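Regulatory protein YycH-like domain-containing protein (Eubacterium rectale, PDB 5COZ) is of unknown function but is probably an exported, membrane-tethered lipoprotein with a YycH-like domain and a possible regulatory role. Local coordinates at residues G103-Y107 with A119-D123; E25-L31 with I51-Y57. One frame throughout, in Å; residues are numbered along the deposited sequence.

Contact 1: residues G103-Y107 with A119-D123; sequences GNEIY and AIRND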
loop_
_atom_site.group_PDB
_atom_site.type_symbol
_atom_site.label_atom_id
_atom_site.label_comp_id
_atom_site.label_asym_id
_atom_site.label_seq_id
_atom_site.Cartn_x
_atom_site.Cartn_y
_atom_site.Cartn_z
ATOM N N GLY A 103 15.252 2.820 -22.754
ATOM C CA GLY A 103 16.312 2.384 -21.852
ATOM C C GLY A 103 15.878 1.408 -20.772
ATOM O O GLY A 103 16.719 0.961 -19.989
ATOM N N ASN A 104 14.575 1.067 -20.715
ATOM C CA ASN A 104 14.059 0.106 -19.738
ATOM C C ASN A 104 13.902 -1.259 -20.388
ATOM O O ASN A 104 13.338 -1.345 -21.475
ATOM C CB ASN A 104 12.709 0.564 -19.167
ATOM C CG ASN A 104 12.730 1.911 -18.470
ATOM O OD1 ASN A 104 11.845 2.748 -18.674
ATOM N ND2 ASN A 104 13.723 2.148 -17.620
ATOM N N GLU A 105 14.369 -2.317 -19.721
ATOM C CA GLU A 105 14.244 -3.691 -20.217
ATOM C C GLU A 105 12.975 -4.326 -19.667
ATOM O O GLU A 105 12.641 -4.124 -18.509
ATOM C CB GLU A 105 15.467 -4.566 -19.847
ATOM C CG GLU A 105 16.827 -4.003 -20.248
ATOM C CD GLU A 105 16.930 -3.565 -21.698
ATOM O OE1 GLU A 105 16.489 -4.336 -22.579
ATOM O OE2 GLU A 105 17.399 -2.431 -21.950
ATOM N N ILE A 106 12.249 -5.042 -20.513
ATOM C CA ILE A 106 11.009 -5.720 -20.120
ATOM C C ILE A 106 11.131 -7.187 -20.492
ATOM O O ILE A 106 11.392 -7.504 -21.654
ATOM C CB ILE A 106 9.800 -5.056 -20.850
ATOM C CG1 ILE A 106 9.695 -3.548 -20.513
ATOM C CG2 ILE A 106 8.468 -5.806 -20.582
ATOM C CD1 ILE A 106 9.003 -2.715 -21.598
ATOM N N TYR A 107 10.983 -8.077 -19.499
ATOM C CA TYR A 107 11.055 -9.516 -19.728
ATOM C C TYR A 107 9.748 -10.156 -19.401
ATOM O O TYR A 107 9.167 -9.867 -18.350
ATOM C CB TYR A 107 12.142 -10.165 -18.880
ATOM C CG TYR A 107 13.533 -9.808 -19.307
ATOM C CD1 TYR A 107 14.212 -10.576 -20.249
ATOM C CD2 TYR A 107 14.185 -8.700 -18.770
ATOM C CE1 TYR A 107 15.513 -10.272 -20.620
ATOM C CE2 TYR A 107 15.493 -8.382 -19.137
ATOM C CZ TYR A 107 16.147 -9.168 -20.071
ATOM O OH TYR A 107 17.438 -8.870 -20.443
ATOM N N ALA A 119 5.963 -11.023 -15.585
ATOM C CA ALA A 119 6.441 -9.867 -16.321
ATOM C C ALA A 119 7.319 -9.080 -15.400
ATOM O O ALA A 119 6.889 -8.733 -14.297
ATOM C CB ALA A 119 5.263 -9.011 -16.782
ATOM N N ILE A 120 8.548 -8.776 -15.838
ATOM C CA ILE A 120 9.456 -8.003 -15.006
ATOM C C ILE A 120 9.937 -6.786 -15.801
ATOM O O ILE A 120 10.433 -6.948 -16.911
ATOM C CB ILE A 120 10.643 -8.846 -14.471
ATOM C CG1 ILE A 120 10.125 -10.064 -13.694
ATOM C CG2 ILE A 120 11.578 -7.974 -13.608
ATOM C CD1 ILE A 120 11.242 -11.073 -13.336
ATOM N N ARG A 121 9.779 -5.593 -15.217
ATOM C CA ARG A 121 10.216 -4.319 -15.798
ATOM C C ARG A 121 11.257 -3.694 -14.856
ATOM O O ARG A 121 11.604 -4.296 -13.831
ATOM C CB ARG A 121 8.998 -3.367 -15.950
ATOM C CG ARG A 121 8.004 -3.702 -17.044
ATOM C CD ARG A 121 6.844 -2.710 -17.063
ATOM N NE ARG A 121 7.224 -1.411 -17.627
ATOM C CZ ARG A 121 7.506 -0.327 -16.907
ATOM N NH1 ARG A 121 7.450 -0.369 -15.580
ATOM N NH2 ARG A 121 7.848 0.805 -17.509
ATOM N N ASN A 122 11.684 -2.450 -15.112
ATOM C CA ASN A 122 12.671 -1.838 -14.220
ATOM C C ASN A 122 12.149 -1.615 -12.793
ATOM O O ASN A 122 12.912 -1.804 -11.845
ATOM C CB ASN A 122 13.173 -0.499 -14.806
ATOM C CG ASN A 122 12.067 0.481 -15.140
ATOM O OD1 ASN A 122 11.144 0.177 -15.886
ATOM N ND2 ASN A 122 12.130 1.681 -14.582
ATOM N N ASP A 123 10.862 -1.246 -12.623
ATOM C CA ASP A 123 10.358 -0.893 -11.301
ATOM C C ASP A 123 9.092 -1.638 -10.916
ATOM O O ASP A 123 8.335 -1.162 -10.061
ATOM C CB ASP A 123 10.086 0.622 -11.242
ATOM C CG ASP A 123 8.997 1.088 -12.198
ATOM O OD1 ASP A 123 8.624 0.311 -13.111
ATOM O OD2 ASP A 123 8.539 2.240 -12.060
#
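Asn104 and Asn122 lay their side-chain amides one over the other, the two planes only 4° from parallel and Asn104 ND2 3.4 Å from Asn122 CG. The two nitrogens, both donors, are close without bonding, so the two amides meet by stacking rather than by a hydrogen bond. Asn122 brings its amide there with CG set between its own backbone N and carbonyl carbon (chi1 54°). Asn122 OD1 is buried with no polar partner; it lies over one face of the Arg121 guanidinium, 3.4 Å above the plane and offset toward the rim. With an alanine here in place of Asn122, one face of the Asn104 amide would probably lose its stacking partner and the amide would be freer to turn. Ile106 and Arg121 run side by side in the same direction, Ile106 CG1 3.9 Å from Arg121 CG, while Arg121 NH1 makes a salt bridge, its hydrogen bond weak, to Asp123 OD1. Beyond them the strands pair antiparallel: Tyr107 N donates to Ile120 O at 2.9 Å, and Ile120 N returns a bond to Tyr107 O. In this hairpin, strand 95-101 pairs along the other edge of strand 104-111, and helix 73-87 packs on the face carrying Tyr107 and Ile120.

Contact 2: residues E25-L31 with I51-Y57; sequences EEQIGKL and IWDATSY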
loop_
_atom_site.group_PDB
_atom_site.type_symbol
_atom_site.label_atom_id
_atom_site.label_comp_id
_atom_site.label_asym_id
_atom_site.label_seq_id
_atom_site.Cartn_x
_atom_site.Cartn_y
_atom_site.Cartn_z
ATOM N N GLU A 25 2.216 10.123 23.600
ATOM C CA GLU A 25 3.072 9.209 24.367
ATOM C C GLU A 25 4.568 9.481 24.113
ATOM O O GLU A 25 4.991 9.654 22.958
ATOM C CB GLU A 25 2.759 7.755 23.985
ATOM C CG GLU A 25 1.424 7.267 24.529
ATOM C CD GLU A 25 1.375 7.033 26.028
ATOM O OE1 GLU A 25 2.442 7.051 26.683
ATOM O OE2 GLU A 25 0.263 6.791 26.547
ATOM N N GLU A 26 5.366 9.501 25.184
ATOM C CA GLU A 26 6.810 9.740 25.070
ATOM C C GLU A 26 7.506 8.566 24.364
ATOM O O GLU A 26 8.545 8.768 23.748
ATOM C CB GLU A 26 7.459 10.030 26.447
ATOM C CG GLU A 26 7.474 8.871 27.427
ATOM C CD GLU A 26 8.209 9.124 28.730
ATOM O OE1 GLU A 26 7.890 10.124 29.414
ATOM O OE2 GLU A 26 9.081 8.298 29.085
ATOM N N GLN A 27 6.921 7.345 24.435
ATOM C CA GLN A 27 7.435 6.156 23.761
ATOM C C GLN A 27 6.508 5.802 22.630
ATOM O O GLN A 27 5.302 5.612 22.839
ATOM C CB GLN A 27 7.591 4.977 24.723
ATOM C CG GLN A 27 8.659 5.259 25.779
ATOM C CD GLN A 27 8.861 4.101 26.717
ATOM O OE1 GLN A 27 8.547 2.948 26.405
ATOM N NE2 GLN A 27 9.428 4.382 27.873
ATOM N N ILE A 28 7.060 5.725 21.426
ATOM C CA ILE A 28 6.249 5.475 20.227
ATOM C C ILE A 28 5.472 4.139 20.319
ATOM O O ILE A 28 4.326 4.061 19.873
ATOM C CB ILE A 28 7.126 5.565 18.953
ATOM C CG1 ILE A 28 6.256 5.784 17.713
ATOM C CG2 ILE A 28 8.049 4.336 18.789
ATOM C CD1 ILE A 28 7.083 6.132 16.467
ATOM N N GLY A 29 6.081 3.150 20.951
ATOM C CA GLY A 29 5.484 1.833 21.128
ATOM C C GLY A 29 4.298 1.822 22.069
ATOM O O GLY A 29 3.547 0.843 22.084
ATOM N N LYS A 30 4.066 2.927 22.808
ATOM C CA LYS A 30 2.929 3.019 23.735
ATOM C C LYS A 30 1.716 3.764 23.149
ATOM O O LYS A 30 0.670 3.854 23.798
ATOM C CB LYS A 30 3.368 3.652 25.054
ATOM C CG LYS A 30 4.227 2.666 25.863
ATOM C CD LYS A 30 4.736 3.226 27.199
ATOM C CE LYS A 30 3.666 3.663 28.180
ATOM N NZ LYS A 30 2.622 2.620 28.397
ATOM N N LEU A 31 1.832 4.253 21.899
ATOM C CA LEU A 31 0.689 4.898 21.250
ATOM C C LEU A 31 -0.388 3.871 21.055
ATOM O O LEU A 31 -0.083 2.689 20.858
ATOM C CB LEU A 31 1.105 5.461 19.870
ATOM C CG LEU A 31 2.076 6.633 19.880
ATOM C CD1 LEU A 31 2.658 6.829 18.479
ATOM C CD2 LEU A 31 1.387 7.941 20.347
ATOM N N ILE A 51 2.356 3.040 13.406
ATOM C CA ILE A 51 3.767 3.423 13.555
ATOM C C ILE A 51 4.646 2.226 13.151
ATOM O O ILE A 51 5.871 2.289 13.245
ATOM C CB ILE A 51 4.135 4.053 14.929
ATOM C CG1 ILE A 51 3.758 3.172 16.136
ATOM C CG2 ILE A 51 3.447 5.417 15.021
ATOM C CD1 ILE A 51 4.788 2.076 16.460
ATOM N N TRP A 52 4.000 1.123 12.722
ATOM C CA TRP A 52 4.677 -0.008 12.075
ATOM C C TRP A 52 5.757 -0.558 13.005
ATOM O O TRP A 52 5.459 -0.777 14.181
ATOM C CB TRP A 52 5.199 0.442 10.686
ATOM C CG TRP A 52 4.117 1.099 9.867
ATOM C CD1 TRP A 52 3.917 2.442 9.688
ATOM C CD2 TRP A 52 3.079 0.435 9.125
ATOM N NE1 TRP A 52 2.818 2.656 8.870
ATOM C CE2 TRP A 52 2.278 1.438 8.527
ATOM C CE3 TRP A 52 2.698 -0.911 8.979
ATOM C CZ2 TRP A 52 1.153 1.134 7.748
ATOM C CZ3 TRP A 52 1.597 -1.217 8.186
ATOM C CH2 TRP A 52 0.817 -0.203 7.613
ATOM N N ASP A 53 6.990 -0.767 12.510
ATOM C CA ASP A 53 8.027 -1.342 13.347
ATOM C C ASP A 53 9.047 -0.292 13.805
ATOM O O ASP A 53 10.165 -0.645 14.201
ATOM C CB ASP A 53 8.717 -2.491 12.583
ATOM C CG ASP A 53 7.759 -3.607 12.195
ATOM O OD1 ASP A 53 6.754 -3.802 12.900
ATOM O OD2 ASP A 53 8.011 -4.278 11.188
ATOM N N ALA A 54 8.635 0.998 13.849
ATOM C CA ALA A 54 9.530 2.046 14.330
ATOM C C ALA A 54 9.875 1.817 15.801
ATOM O O ALA A 54 8.984 1.475 16.580
ATOM C CB ALA A 54 8.849 3.399 14.175
ATOM N N THR A 55 11.161 1.955 16.164
ATOM C CA THR A 55 11.565 1.651 17.533
ATOM C C THR A 55 11.621 2.887 18.413
ATOM O O THR A 55 11.749 2.761 19.634
ATOM C CB THR A 55 12.921 0.940 17.562
ATOM O OG1 THR A 55 13.889 1.775 16.941
ATOM C CG2 THR A 55 12.893 -0.423 16.875
ATOM N N SER A 56 11.519 4.081 17.811
ATOM C CA SER A 56 11.541 5.318 18.569
ATOM C C SER A 56 11.118 6.454 17.681
ATOM O O SER A 56 10.863 6.253 16.489
ATOM C CB SER A 56 12.930 5.587 19.152
ATOM O OG SER A 56 13.790 6.112 18.163
ATOM N N TYR A 57 11.072 7.662 18.259
ATOM C CA TYR A 57 10.751 8.856 17.478
ATOM C C TYR A 57 11.994 9.438 16.788
ATOM O O TYR A 57 11.875 10.431 16.066
ATOM C CB TYR A 57 10.110 9.919 18.362
ATOM C CG TYR A 57 8.719 9.590 18.859
ATOM C CD1 TYR A 57 7.624 9.608 17.999
ATOM C CD2 TYR A 57 8.485 9.327 20.205
ATOM C CE1 TYR A 57 6.321 9.401 18.473
ATOM C CE2 TYR A 57 7.197 9.114 20.691
ATOM C CZ TYR A 57 6.115 9.157 19.822
ATOM O OH TYR A 57 4.832 9.009 20.306
#
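Ile28 lies over the ring of Tyr57 in a CH-pi contact, its CB 3.8 Å from the ring centroid and 11° off the normal. It belongs to a short 3-10 turn, residues 28-30, in the loop between helix 16-22 and strand 34-40; facing it is the loop joining strands 43-50 and 58-66, which opens with a type II' beta turn from Ile51 to Ala54. The branches of Ile28 divide the work. With CG1 anti to the backbone N (chi1 -161°), that arm runs between the tyrosine ring and Ile51, with CG1 3.9 Å from Ile51 CB, and ends in CD1 near Ala54 CB. CG2 turns instead to the backbone, 3.6 Å from Ser56 N. The two isoleucines lie alongside, running in opposite senses, and Leu31 closes the apolar group by setting CD1 3.8 Å from Ile51 CG2.

Backbone bonds shape the turns that present these side chains. Lys30 N and Leu31 N bond back to Gln27 O and Ile28 O, winding the 3-10 turn that places Ile28 and Leu31 toward the other loop. Ala54 N closes the beta turn on Ile51 O, bringing Ile51 and Ala54 to the same isoleucine. Farther out, Leu303 of strand 295-311 touches Ile28 and Ala54, while Pro276 of helix 276-288 packs against Leu31 and Tyr57, and the His275 ring also meets Tyr57. The contact thus joins two connections at one end of the mixed sheet.

Glu25 O and Glu26 O both approach the edge of the tyrosine ring near its plane and, with Ile28 over the face, probably hinder its rotation. The hydroxyl end is held separately: Tyr57 OH donates to Glu25 O at 2.7 Å, tilted 18° from the carbonyl plane.

How the contacts relate
Contacts 1 and 2 lie on opposite sides of the chain's centre, with their own centres about 38 Å apart and their nearest atoms about 19 Å apart, so they do not touch. They follow one another along the chain: 25-31 with 51-57 is complete before 103-107 with 119-123 begins. Contact 1 sits in a hairpin of the antiparallel sheet, contact 2 in loops that lead into strands of the mixed sheet. The first is strand pairing topped by an amide stack, the second a largely apolar meeting of loop with loop. The sodium ion, bound by Gln208 and Asp210, involves neither pair of segments.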